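Local coordinates for protein inositol-1,4,5-trisphosphate 5-phosphatase 1 (Schizosaccharomyces pombe, PDB 1I9Z) that removes the 5-phosphate from soluble and lipid inositol phosphates, this chain being the catalytic 5-phosphatase domain of a longer synaptojanin-like protein involved in membrane trafficking, at residues S75-P78 and A79-R82; C87-R90 and L91-K95; L228-L231 and F232-Q236; K245-P248 and F249-E252; P300-S304 and D305-I309. All blocks are in the same frame, centred on the assembly; numbering follows the deposited sequence.

Contact 1 of 5, residues S75-P78 and A79-R82; sequences SADP and AKRR
Asp77, Pro78 and the residues up to Arg82 show how a helix begins: the backbone turns from loop into helix at Pro78, and its first full-length bonds run from Arg81 N to Asp77 O at 3.2 Å and from Arg82 N to Pro78 O at 2.9 Å. Asp77 is the N-cap. Its CG stands anti to its own backbone N (chi1 -166°), which folds the carboxylate back over the first turn, where OD1 accepts from Lys80 N at 2.9 Å. That donor comes from above the carboxylate plane, about 50° out of it. Pro78 occupies the first helical position and brings no N-H that would need a partner. The other carboxylate oxygen is met by aliphatic chain, with Lys80 CD 3.4 Å from Asp77 OD2. The lysine chain bends only at its end, leaving NZ 5.0 Å from OD2, too far for a salt bridge. On the neighbouring side of the turn, Arg82 runs past the carbonyl of Pro78, its CG 3.3 Å from Pro78 O, and sends NH1 obliquely toward Pro78 CB. Arg81 looks elsewhere for its charge, pairing with Glu85 one turn on and bonding to Gln109, whose amide also reaches Asp77 O weakly. Asp77 and Lys80 pack against the loop residue Val66. A negative side chain at the start of a helix probably interacts well with the helix dipole, and the nearby lysine is likely to steady it further through space; the cap thus combines one directed bond with diffuse electrostatics.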
# COMPACT_ATOMS: atom_id res chain seq x y z
N SER A 75 -4.56 0.73 24.14
CA SER A 75 -3.34 1.49 24.45
C SER A 75 -1.98 1.13 23.75
O SER A 75 -0.91 1.44 24.30
CB SER A 75 -3.10 1.47 25.96
OG SER A 75 -2.04 2.36 26.31
N ALA A 76 -2.02 0.51 22.56
CA ALA A 76 -0.79 0.13 21.81
C ALA A 76 0.22 -0.82 22.50
O ALA A 76 0.84 -0.48 23.53
CB ALA A 76 -0.05 1.40 21.35
N ASP A 77 0.41 -2.00 21.92
CA ASP A 77 1.35 -2.99 22.48
C ASP A 77 2.55 -3.17 21.53
O ASP A 77 2.46 -3.93 20.50
CB ASP A 77 0.62 -4.32 22.67
CG ASP A 77 1.39 -5.30 23.55
OD1 ASP A 77 2.60 -5.42 23.35
OD2 ASP A 77 0.75 -5.94 24.43
N PRO A 78 3.67 -2.46 21.82
CA PRO A 78 4.91 -2.51 21.03
C PRO A 78 5.48 -3.93 21.03
O PRO A 78 6.03 -4.40 20.04
CB PRO A 78 5.85 -1.54 21.76
CG PRO A 78 4.98 -0.72 22.60
CD PRO A 78 3.79 -1.56 22.96
N ALA A 79 5.32 -4.61 22.16
CA ALA A 79 5.83 -5.97 22.30
C ALA A 79 5.19 -6.93 21.32
O ALA A 79 5.87 -7.80 20.73
CB ALA A 79 5.56 -6.48 23.72
N LYS A 80 3.88 -6.83 21.21
CA LYS A 80 3.18 -7.77 20.32
C LYS A 80 3.56 -7.46 18.88
O LYS A 80 3.79 -8.37 18.10
CB LYS A 80 1.68 -7.68 20.52
CG LYS A 80 1.17 -8.56 21.70
CD LYS A 80 -0.28 -8.18 22.06
CE LYS A 80 -0.79 -8.98 23.27
NZ LYS A 80 -0.93 -10.44 22.94
N ARG A 81 3.70 -6.18 18.57
CA ARG A 81 4.11 -5.80 17.19
C ARG A 81 5.52 -6.38 16.91
O ARG A 81 5.78 -6.95 15.86
CB ARG A 81 4.18 -4.26 17.06
CG ARG A 81 4.61 -3.92 15.65
CD ARG A 81 4.97 -2.47 15.59
NE ARG A 81 6.36 -2.29 16.02
CZ ARG A 81 6.72 -1.38 16.92
NH1 ARG A 81 5.82 -0.60 17.50
NH2 ARG A 81 8.01 -1.21 17.20
N ARG A 82 6.42 -6.29 17.89
CA ARG A 82 7.74 -6.82 17.66
C ARG A 82 7.78 -8.33 17.49
O ARG A 82 8.70 -8.82 16.84
CB ARG A 82 8.69 -6.39 18.81
CG ARG A 82 8.99 -4.90 18.68
CD ARG A 82 9.85 -4.29 19.81
NE ARG A 82 10.16 -2.91 19.40
CZ ARG A 82 10.13 -1.85 20.19
NH1 ARG A 82 9.80 -1.99 21.48
NH2 ARG A 82 10.44 -0.65 19.68

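Contact 2 of 5, residues C87-R90 and L91-K95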
# COMPACT_ATOMS: atom_id res chain seq x y z
N CYS A 87 8.65 -12.59 13.59
CA CYS A 87 8.13 -13.72 12.79
C CYS A 87 8.27 -13.50 11.29
O CYS A 87 8.67 -14.40 10.55
CB CYS A 87 6.66 -14.04 13.11
SG CYS A 87 6.38 -14.77 14.73
N VAL A 88 7.92 -12.30 10.81
CA VAL A 88 8.06 -12.05 9.39
C VAL A 88 9.51 -12.10 8.94
O VAL A 88 9.86 -12.72 7.90
CB VAL A 88 7.43 -10.65 9.05
CG1 VAL A 88 7.67 -10.31 7.59
CG2 VAL A 88 5.95 -10.67 9.38
N LYS A 89 10.39 -11.48 9.72
CA LYS A 89 11.80 -11.47 9.37
C LYS A 89 12.33 -12.92 9.31
O LYS A 89 13.08 -13.26 8.41
CB LYS A 89 12.59 -10.68 10.44
CG LYS A 89 14.09 -10.40 10.14
CD LYS A 89 14.80 -9.62 11.34
CE LYS A 89 14.32 -8.09 11.51
NZ LYS A 89 12.89 -7.75 12.06
N ARG A 90 11.95 -13.75 10.27
CA ARG A 90 12.47 -15.16 10.27
C ARG A 90 11.99 -15.87 9.01
O ARG A 90 12.70 -16.62 8.34
CB ARG A 90 11.97 -15.94 11.48
CG ARG A 90 13.09 -16.38 12.41
CD ARG A 90 12.55 -17.04 13.69
NE ARG A 90 11.78 -16.07 14.48
CZ ARG A 90 10.79 -16.39 15.32
NH1 ARG A 90 10.44 -17.66 15.48
NH2 ARG A 90 10.14 -15.44 15.98
N LEU A 91 10.74 -15.64 8.69
CA LEU A 91 10.17 -16.27 7.52
C LEU A 91 10.81 -15.81 6.21
O LEU A 91 11.18 -16.64 5.34
CB LEU A 91 8.65 -16.01 7.61
CG LEU A 91 7.59 -16.77 6.84
CD1 LEU A 91 7.62 -18.32 7.07
CD2 LEU A 91 6.27 -16.18 7.34
N LEU A 92 11.03 -14.50 6.05
CA LEU A 92 11.68 -14.00 4.84
C LEU A 92 13.15 -14.50 4.70
O LEU A 92 13.62 -14.82 3.60
CB LEU A 92 11.71 -12.46 4.85
CG LEU A 92 10.36 -11.79 4.71
CD1 LEU A 92 10.54 -10.26 4.73
CD2 LEU A 92 9.74 -12.27 3.38
N ASN A 93 13.87 -14.55 5.82
CA ASN A 93 15.25 -14.98 5.75
C ASN A 93 15.38 -16.47 5.57
O ASN A 93 16.38 -16.95 4.97
CB ASN A 93 15.99 -14.45 6.96
CG ASN A 93 16.28 -12.95 6.84
OD1 ASN A 93 16.90 -12.51 5.88
ND2 ASN A 93 15.83 -12.19 7.80
N GLY A 94 14.37 -17.19 6.05
CA GLY A 94 14.30 -18.63 5.92
C GLY A 94 14.29 -19.07 4.47
O GLY A 94 14.66 -20.20 4.12
N LYS A 95 13.85 -18.17 3.60
CA LYS A 95 13.83 -18.47 2.20
C LYS A 95 15.17 -18.05 1.58
O LYS A 95 15.42 -18.31 0.42
CB LYS A 95 12.65 -17.72 1.56
CG LYS A 95 11.33 -18.15 2.20
CD LYS A 95 10.78 -19.44 1.61
CE LYS A 95 9.90 -19.16 0.38
NZ LYS A 95 9.19 -20.38 -0.18
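Lys89 and Asn93 lie side by side and point the same way, one turn apart on helix 78-94. The amide of Asn93 leans back along the helix, because its CG stands anti to the carbonyl carbon and beside its own N (chi1 -75°). ND2 consequently comes 3.0 Å from Lys89 O, a weak and bent bond, and 3.4 Å from Lys89 CG. Lys89 O is thus approached twice, since Asn93 N also donates to it at 3.0 Å in the regular helical manner. The firmer use of the asparagine amide lies outside the helix, where OD1 accepts from Tyr102 N at the start of the next strand. Lys89 leaves the backbone straight and then bends at its last two torsions, bringing NZ to a weak bond with Gln104. On the inward side Val88 directs CG1 anti to its backbone N (chi1 175°), alongside Leu92 CD1 at 4.1 Å; both residues rest on Phe118 of strand 113-120. Leu91 lies on another flank, its CB 3.4 Å from Cys87 O and its side chain packed against Leu47 and Phe48. Arg90, with an unusual first torsion of -117°, turns its guanidinium back to Ser86. The pattern is that of an amphipathic helix in an alpha/beta fold of the DNase I-like kind: aliphatic residues a turn apart cover the sheet, while polar neighbours near the C-terminal end tie the helix to the strand that follows.

Contact 3 of 5, residues L228-L231 and F232-Q236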
# COMPACT_ATOMS: atom_id res chain seq x y z
N LEU A 228 -19.81 -13.01 -7.53
CA LEU A 228 -19.06 -11.89 -6.99
C LEU A 228 -19.32 -10.58 -7.71
O LEU A 228 -19.38 -9.53 -7.06
CB LEU A 228 -17.55 -12.20 -7.01
CG LEU A 228 -17.22 -13.50 -6.29
CD1 LEU A 228 -15.71 -13.67 -6.19
CD2 LEU A 228 -17.81 -13.45 -4.89
N SER A 229 -19.48 -10.62 -9.04
CA SER A 229 -19.80 -9.40 -9.80
C SER A 229 -21.06 -8.75 -9.29
O SER A 229 -21.12 -7.51 -9.15
CB SER A 229 -20.01 -9.72 -11.29
OG SER A 229 -18.72 -9.95 -11.83
N TYR A 230 -22.08 -9.57 -9.03
CA TYR A 230 -23.34 -9.02 -8.50
C TYR A 230 -23.11 -8.39 -7.14
O TYR A 230 -23.57 -7.29 -6.84
CB TYR A 230 -24.42 -10.11 -8.33
CG TYR A 230 -25.64 -9.63 -7.61
CD1 TYR A 230 -26.57 -8.83 -8.24
CD2 TYR A 230 -25.88 -9.98 -6.29
CE1 TYR A 230 -27.72 -8.40 -7.59
CE2 TYR A 230 -27.02 -9.54 -5.63
CZ TYR A 230 -27.95 -8.75 -6.28
OH TYR A 230 -29.09 -8.34 -5.63
N LEU A 231 -22.37 -9.08 -6.29
CA LEU A 231 -22.16 -8.49 -4.97
C LEU A 231 -21.35 -7.18 -5.03
O LEU A 231 -21.61 -6.28 -4.24
CB LEU A 231 -21.42 -9.48 -4.06
CG LEU A 231 -22.24 -10.71 -3.69
CD1 LEU A 231 -21.32 -11.71 -2.90
CD2 LEU A 231 -23.50 -10.28 -2.75
N PHE A 232 -20.41 -7.08 -5.95
CA PHE A 232 -19.56 -5.91 -6.03
C PHE A 232 -20.40 -4.69 -6.40
O PHE A 232 -20.05 -3.55 -6.09
CB PHE A 232 -18.43 -6.19 -7.00
CG PHE A 232 -17.36 -5.11 -7.01
CD1 PHE A 232 -16.46 -5.01 -5.94
CD2 PHE A 232 -17.25 -4.23 -8.09
CE1 PHE A 232 -15.47 -4.04 -5.96
CE2 PHE A 232 -16.27 -3.24 -8.13
CZ PHE A 232 -15.38 -3.15 -7.07
N GLU A 233 -21.54 -4.92 -7.08
CA GLU A 233 -22.44 -3.81 -7.41
C GLU A 233 -22.99 -3.18 -6.15
O GLU A 233 -23.47 -2.01 -6.16
CB GLU A 233 -23.67 -4.29 -8.23
CG GLU A 233 -23.40 -4.69 -9.63
CD GLU A 233 -24.70 -5.22 -10.32
OE1 GLU A 233 -25.83 -4.81 -9.92
OE2 GLU A 233 -24.61 -6.06 -11.27
N TYR A 234 -22.91 -3.90 -5.03
CA TYR A 234 -23.39 -3.34 -3.81
C TYR A 234 -22.25 -3.00 -2.83
O TYR A 234 -22.52 -2.69 -1.68
CB TYR A 234 -24.29 -4.33 -3.14
CG TYR A 234 -25.61 -4.39 -3.90
CD1 TYR A 234 -25.77 -5.22 -5.00
CD2 TYR A 234 -26.62 -3.51 -3.57
CE1 TYR A 234 -27.00 -5.18 -5.80
CE2 TYR A 234 -27.82 -3.45 -4.34
CZ TYR A 234 -27.97 -4.30 -5.44
OH TYR A 234 -29.12 -4.16 -6.16
N ASP A 235 -21.02 -3.07 -3.30
CA ASP A 235 -19.87 -2.74 -2.41
C ASP A 235 -19.80 -1.24 -2.19
O ASP A 235 -19.78 -0.46 -3.17
CB ASP A 235 -18.58 -3.24 -3.03
CG ASP A 235 -17.35 -2.76 -2.29
OD1 ASP A 235 -17.15 -3.20 -1.15
OD2 ASP A 235 -16.60 -1.95 -2.85
N GLN A 236 -19.78 -0.83 -0.92
CA GLN A 236 -19.72 0.63 -0.58
C GLN A 236 -18.44 1.30 -1.03
O GLN A 236 -18.46 2.43 -1.49
CB GLN A 236 -19.86 0.81 0.93
CG GLN A 236 -21.27 0.43 1.45
CD GLN A 236 -21.25 0.35 2.93
OE1 GLN A 236 -20.16 0.42 3.54
NE2 GLN A 236 -22.42 0.20 3.56
O HOH W 1 -30.56 -6.41 -6.02
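Tyr230 has Tyr234 CD1 over one face of its ring, and Tyr234 CE1 lies 3.7 Å from Tyr230 CZ. The planes meet at 54° and the centroids are 5.3 Å apart, an oblique pairing. The two side chains start differently: Tyr230 holds CG anti to its N (chi1 171°), whereas Tyr234 holds it anti to the carbonyl carbon (chi1 -73°), a combination that brings rings four residues apart together. Their phenol oxygens share one water, at 2.5 Å from Tyr230 OH and 2.7 Å from Tyr234 OH. The Tyr234 ring also has Tyr230 O at its edge, in plane, 3.5 Å from CD1. With an alanine in place of Tyr230, CD1 and CE1 of Tyr234 would probably lose the ring they lie against, the water would keep one phenol of two, and the remaining ring would be freer to turn. Beneath the rings the helix runs out. Glu233 N divides itself between two weak bonds, to Ser229 O and Tyr230 O, and Tyr234 N then reaches only three residues back, to Leu231 O at 2.8 Å, from above the carbonyl plane. A type I turn from Phe232 to Asp235 overlaps this end, closed by Asp235 N on Phe232 O at 3.0 Å. Leu231 faces inward onto Val219, Cys222 and Ile223 of helix 216-224. Asp235 caps the next helix through Asn238 N and forms a salt bridge with Arg284. This is a short helix ending in a tight turn whose last residue is the N-cap of the following helix, a compact helix-to-helix connection.

Contact 4 of 5, residues K245-P248 and F249-E252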
# COMPACT_ATOMS: atom_id res chain seq x y z
N LYS A 245 -15.53 10.83 -4.34
CA LYS A 245 -15.60 11.23 -2.92
C LYS A 245 -14.39 10.72 -2.06
O LYS A 245 -13.88 11.43 -1.16
CB LYS A 245 -16.90 10.71 -2.25
CG LYS A 245 -18.31 11.09 -2.86
CD LYS A 245 -19.37 10.81 -1.76
CE LYS A 245 -20.86 10.64 -2.24
NZ LYS A 245 -21.80 9.95 -1.18
N VAL A 246 -13.94 9.48 -2.32
CA VAL A 246 -12.82 8.94 -1.54
C VAL A 246 -11.78 8.36 -2.44
O VAL A 246 -12.09 7.92 -3.54
CB VAL A 246 -13.25 7.85 -0.54
CG1 VAL A 246 -13.92 8.47 0.58
CG2 VAL A 246 -14.15 6.81 -1.23
N PHE A 247 -10.53 8.33 -1.97
CA PHE A 247 -9.43 7.78 -2.77
C PHE A 247 -9.42 8.17 -4.25
O PHE A 247 -9.31 7.34 -5.14
CB PHE A 247 -9.37 6.22 -2.70
CG PHE A 247 -9.32 5.68 -1.27
CD1 PHE A 247 -10.47 5.29 -0.63
CD2 PHE A 247 -8.10 5.60 -0.60
CE1 PHE A 247 -10.46 4.82 0.68
CE2 PHE A 247 -8.08 5.12 0.73
CZ PHE A 247 -9.25 4.72 1.35
N PRO A 248 -9.53 9.49 -4.53
CA PRO A 248 -9.51 9.89 -5.94
C PRO A 248 -8.14 9.54 -6.57
O PRO A 248 -7.06 9.60 -5.94
CB PRO A 248 -9.75 11.43 -5.89
CG PRO A 248 -9.21 11.84 -4.50
CD PRO A 248 -9.69 10.62 -3.60
N PHE A 249 -8.19 9.18 -7.82
CA PHE A 249 -7.03 8.78 -8.57
C PHE A 249 -6.40 7.47 -8.11
O PHE A 249 -5.33 7.13 -8.58
CB PHE A 249 -5.98 9.91 -8.64
CG PHE A 249 -6.53 11.20 -9.23
CD1 PHE A 249 -6.81 12.28 -8.40
CD2 PHE A 249 -6.82 11.29 -10.59
CE1 PHE A 249 -7.38 13.44 -8.93
CE2 PHE A 249 -7.40 12.47 -11.12
CZ PHE A 249 -7.67 13.53 -10.29
N PHE A 250 -7.03 6.77 -7.15
CA PHE A 250 -6.55 5.45 -6.77
C PHE A 250 -7.28 4.38 -7.58
O PHE A 250 -8.47 4.53 -7.91
CB PHE A 250 -6.82 5.11 -5.30
CG PHE A 250 -5.84 5.73 -4.35
CD1 PHE A 250 -6.00 7.08 -3.97
CD2 PHE A 250 -4.73 4.97 -3.89
CE1 PHE A 250 -5.05 7.69 -3.13
CE2 PHE A 250 -3.77 5.55 -3.03
CZ PHE A 250 -3.92 6.89 -2.65
N SER A 251 -6.59 3.30 -7.88
CA SER A 251 -7.20 2.20 -8.60
C SER A 251 -7.17 0.96 -7.75
O SER A 251 -6.38 0.87 -6.80
CB SER A 251 -6.42 1.92 -9.90
OG SER A 251 -6.53 3.06 -10.78
N GLU A 252 -8.09 0.03 -8.07
CA GLU A 252 -8.13 -1.27 -7.40
C GLU A 252 -8.23 -2.28 -8.52
O GLU A 252 -8.95 -2.01 -9.52
CB GLU A 252 -9.35 -1.40 -6.49
CG GLU A 252 -9.34 -2.70 -5.69
CD GLU A 252 -10.54 -2.85 -4.79
OE1 GLU A 252 -11.66 -2.41 -5.16
OE2 GLU A 252 -10.39 -3.46 -3.71
O HOH W 2 -10.52 6.29 -8.16
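Phe247 presents its edge to one face of Phe250, a T-shaped pair with planes at 86° and centroids 5.8 Å apart. The leading atom is Phe247 CD2, which stands 4.2 Å above the plane of the Phe250 ring, offset toward its rim. In return, Phe250 CD1 lies near the plane of the Phe247 ring and 3.7 Å from Phe247 CB. Beyond this pair, Phe247 stacks on Phe208 and sets itself edge-to-face with Trp204, while Phe250 leans on Val202 and Trp204 of strand 201-205. A type II beta turn from Phe247 to Phe250 brings the two rings together: Pro248 takes its first corner, Phe249 its second, and Phe250 N closes it on Phe247 O at 3.1 Å. Phe249 has a positive phi of 67°, a demanding conformation for a residue with a side chain, and the cost appears as Phe249 CB only 2.9 Å from Pro248 O. That carbonyl oxygen is also approached by Phe250 CD1 at 3.4 Å and accepts from Arg288 NH2. Substituting an alanine for Phe250 would probably leave the edge of Phe247 without the face it meets and open a gap against Val202 and Trp204. Phe249, held by the turn on the outer side, has its CD1 4.0 Å from Pro248 CB and touches Arg288. A water lies 2.7 Å from Phe250 O, with a longer, weak approach to Phe247 O.

Contact 5 of 5, residues P300-S304 and D305-I309; sequences PLYYS and DHRPI
Arg307 lies obliquely across the ring of Tyr302, guanidinium and ring planes 42° apart, in an off-centre cation-pi contact with CZ 4.2 Å from the ring centroid. Tyr302 CE2 sits over one guanidinium face, near its rim. A sharp bend at chi2 (-86°) folds the arginine back over the loop so that NH1 reaches Leu301 O at 3.2 Å, a weak bond at 128°. In the guanidinium plane NH1 also donates to a water at 2.9 Å, which in turn approaches Ser304 O. NH2 bonds to Thr267 O, and Phe263 provides a second aromatic contact. Leu301 crosses the ring of Pro308 at about a right angle, its CB 3.8 Å from Pro308 CG, and both residues pack on Tyr32 and Trp46. The other half of the loop is held by Ser304. With OG anti to its backbone N, the hydroxyl swings over the following peptides and accepts from His306 N at 3.1 Å, almost straight, forming an ST turn; it also bonds to Asn33 O. A second water accepts from Ser304 N at 3.0 Å and lies close to Leu301 O and His306 O, bridging the two limbs of the loop. His306 turns the edge of its ring toward Asp305 OD1, which is in plane with it, and bonds through ND1 to Asp283. Asp305 touches the bound inositol bisphosphate. The chemistry implies a well-braced loop: a serine turn, two waters and an arginine in contact with two aromatic rings probably hold the backbone and help to place Asp305 at the inositol bisphosphate, with His306 beside it.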
# COMPACT_ATOMS: atom_id res chain seq x y z
N PRO A 300 -5.98 -18.43 2.27
CA PRO A 300 -6.64 -19.20 3.32
C PRO A 300 -5.85 -19.39 4.62
O PRO A 300 -5.21 -20.44 4.82
CB PRO A 300 -6.96 -20.56 2.62
CG PRO A 300 -6.50 -20.40 1.18
CD PRO A 300 -5.48 -19.29 1.18
N LEU A 301 -5.81 -18.36 5.47
CA LEU A 301 -5.25 -18.48 6.84
C LEU A 301 -6.47 -18.31 7.74
O LEU A 301 -7.34 -17.47 7.45
CB LEU A 301 -4.23 -17.42 7.22
CG LEU A 301 -2.84 -17.55 6.59
CD1 LEU A 301 -1.90 -16.59 7.33
CD2 LEU A 301 -2.33 -19.04 6.75
N TYR A 302 -6.53 -19.06 8.84
CA TYR A 302 -7.75 -19.14 9.64
C TYR A 302 -7.63 -18.67 11.09
O TYR A 302 -8.52 -18.97 11.93
CB TYR A 302 -8.18 -20.65 9.63
CG TYR A 302 -8.58 -21.17 8.25
CD1 TYR A 302 -7.63 -21.63 7.31
CD2 TYR A 302 -9.93 -21.20 7.90
CE1 TYR A 302 -8.03 -22.13 6.02
CE2 TYR A 302 -10.37 -21.66 6.65
CZ TYR A 302 -9.39 -22.13 5.72
OH TYR A 302 -9.80 -22.61 4.50
N TYR A 303 -6.56 -17.91 11.39
CA TYR A 303 -6.34 -17.48 12.76
C TYR A 303 -7.26 -16.39 13.22
O TYR A 303 -7.39 -16.17 14.42
CB TYR A 303 -4.91 -16.95 12.93
CG TYR A 303 -3.88 -17.86 12.35
CD1 TYR A 303 -2.86 -17.38 11.55
CD2 TYR A 303 -3.91 -19.25 12.64
CE1 TYR A 303 -1.87 -18.25 10.99
CE2 TYR A 303 -2.92 -20.09 12.13
CZ TYR A 303 -1.91 -19.60 11.31
OH TYR A 303 -0.91 -20.44 10.79
N SER A 304 -7.88 -15.72 12.26
CA SER A 304 -8.70 -14.54 12.55
C SER A 304 -10.11 -14.65 11.94
O SER A 304 -10.42 -15.66 11.27
CB SER A 304 -7.96 -13.29 11.94
OG SER A 304 -8.77 -12.10 12.04
N ASP A 305 -10.97 -13.67 12.24
CA ASP A 305 -12.29 -13.67 11.61
C ASP A 305 -12.18 -12.97 10.23
O ASP A 305 -13.14 -12.90 9.48
CB ASP A 305 -13.35 -13.02 12.50
CG ASP A 305 -12.95 -11.63 12.98
OD1 ASP A 305 -11.83 -11.10 12.74
OD2 ASP A 305 -13.85 -11.07 13.62
N HIS A 306 -11.00 -12.48 9.88
CA HIS A 306 -10.76 -11.97 8.52
C HIS A 306 -9.74 -12.86 7.82
O HIS A 306 -8.88 -13.47 8.48
CB HIS A 306 -10.07 -10.59 8.48
CG HIS A 306 -10.92 -9.48 8.98
ND1 HIS A 306 -11.22 -8.37 8.21
CD2 HIS A 306 -11.45 -9.26 10.20
CE1 HIS A 306 -11.90 -7.50 8.96
NE2 HIS A 306 -12.05 -8.02 10.17
N ARG A 307 -9.82 -12.95 6.49
CA ARG A 307 -8.72 -13.59 5.73
C ARG A 307 -7.73 -12.52 5.38
O ARG A 307 -8.13 -11.35 5.19
CB ARG A 307 -9.16 -14.15 4.38
CG ARG A 307 -10.16 -15.29 4.53
CD ARG A 307 -9.35 -16.70 4.72
NE ARG A 307 -10.39 -17.68 4.88
CZ ARG A 307 -10.95 -18.05 6.03
NH1 ARG A 307 -10.53 -17.60 7.23
NH2 ARG A 307 -12.11 -18.74 5.97
N PRO A 308 -6.43 -12.85 5.32
CA PRO A 308 -5.39 -11.91 4.95
C PRO A 308 -5.44 -11.78 3.42
O PRO A 308 -6.03 -12.66 2.72
CB PRO A 308 -4.06 -12.60 5.42
CG PRO A 308 -4.40 -14.07 5.44
CD PRO A 308 -5.92 -14.21 5.61
N ILE A 309 -4.88 -10.68 2.90
CA ILE A 309 -4.85 -10.47 1.44
C ILE A 309 -3.46 -9.95 1.03
O ILE A 309 -2.62 -9.61 1.90
CB ILE A 309 -5.89 -9.40 0.98
CG1 ILE A 309 -5.66 -8.08 1.72
CG2 ILE A 309 -7.30 -9.89 1.28
CD1 ILE A 309 -6.44 -6.85 1.10
O HOH W 3 -7.59 -15.56 9.31
O HOH W 4 -11.26 -18.12 10.00

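In the fold
Only contact 5 reaches the site itself, with the Asp305 side chain about 4 Å from both the bound inositol bisphosphate and the calcium ion. Contact 3 stands further back, the Asp235 side chain about 13 Å from the inositol phosphate, although Gln236 bonds to Tyr171 and Arg211 of the pocket. Contacts 3 and 4 touch, Phe232 CE1 lying 4.2 Å from Glu252 OE1, and Arg284 links them by salt bridges to Asp235 and Glu252. Contacts 1 and 2 share helix 78-94 with centres about 20 Å apart. That helix packs on the six-stranded sheet, whereas contact 4 lies against the five-stranded one, about 31 Å from contact 1 between centres.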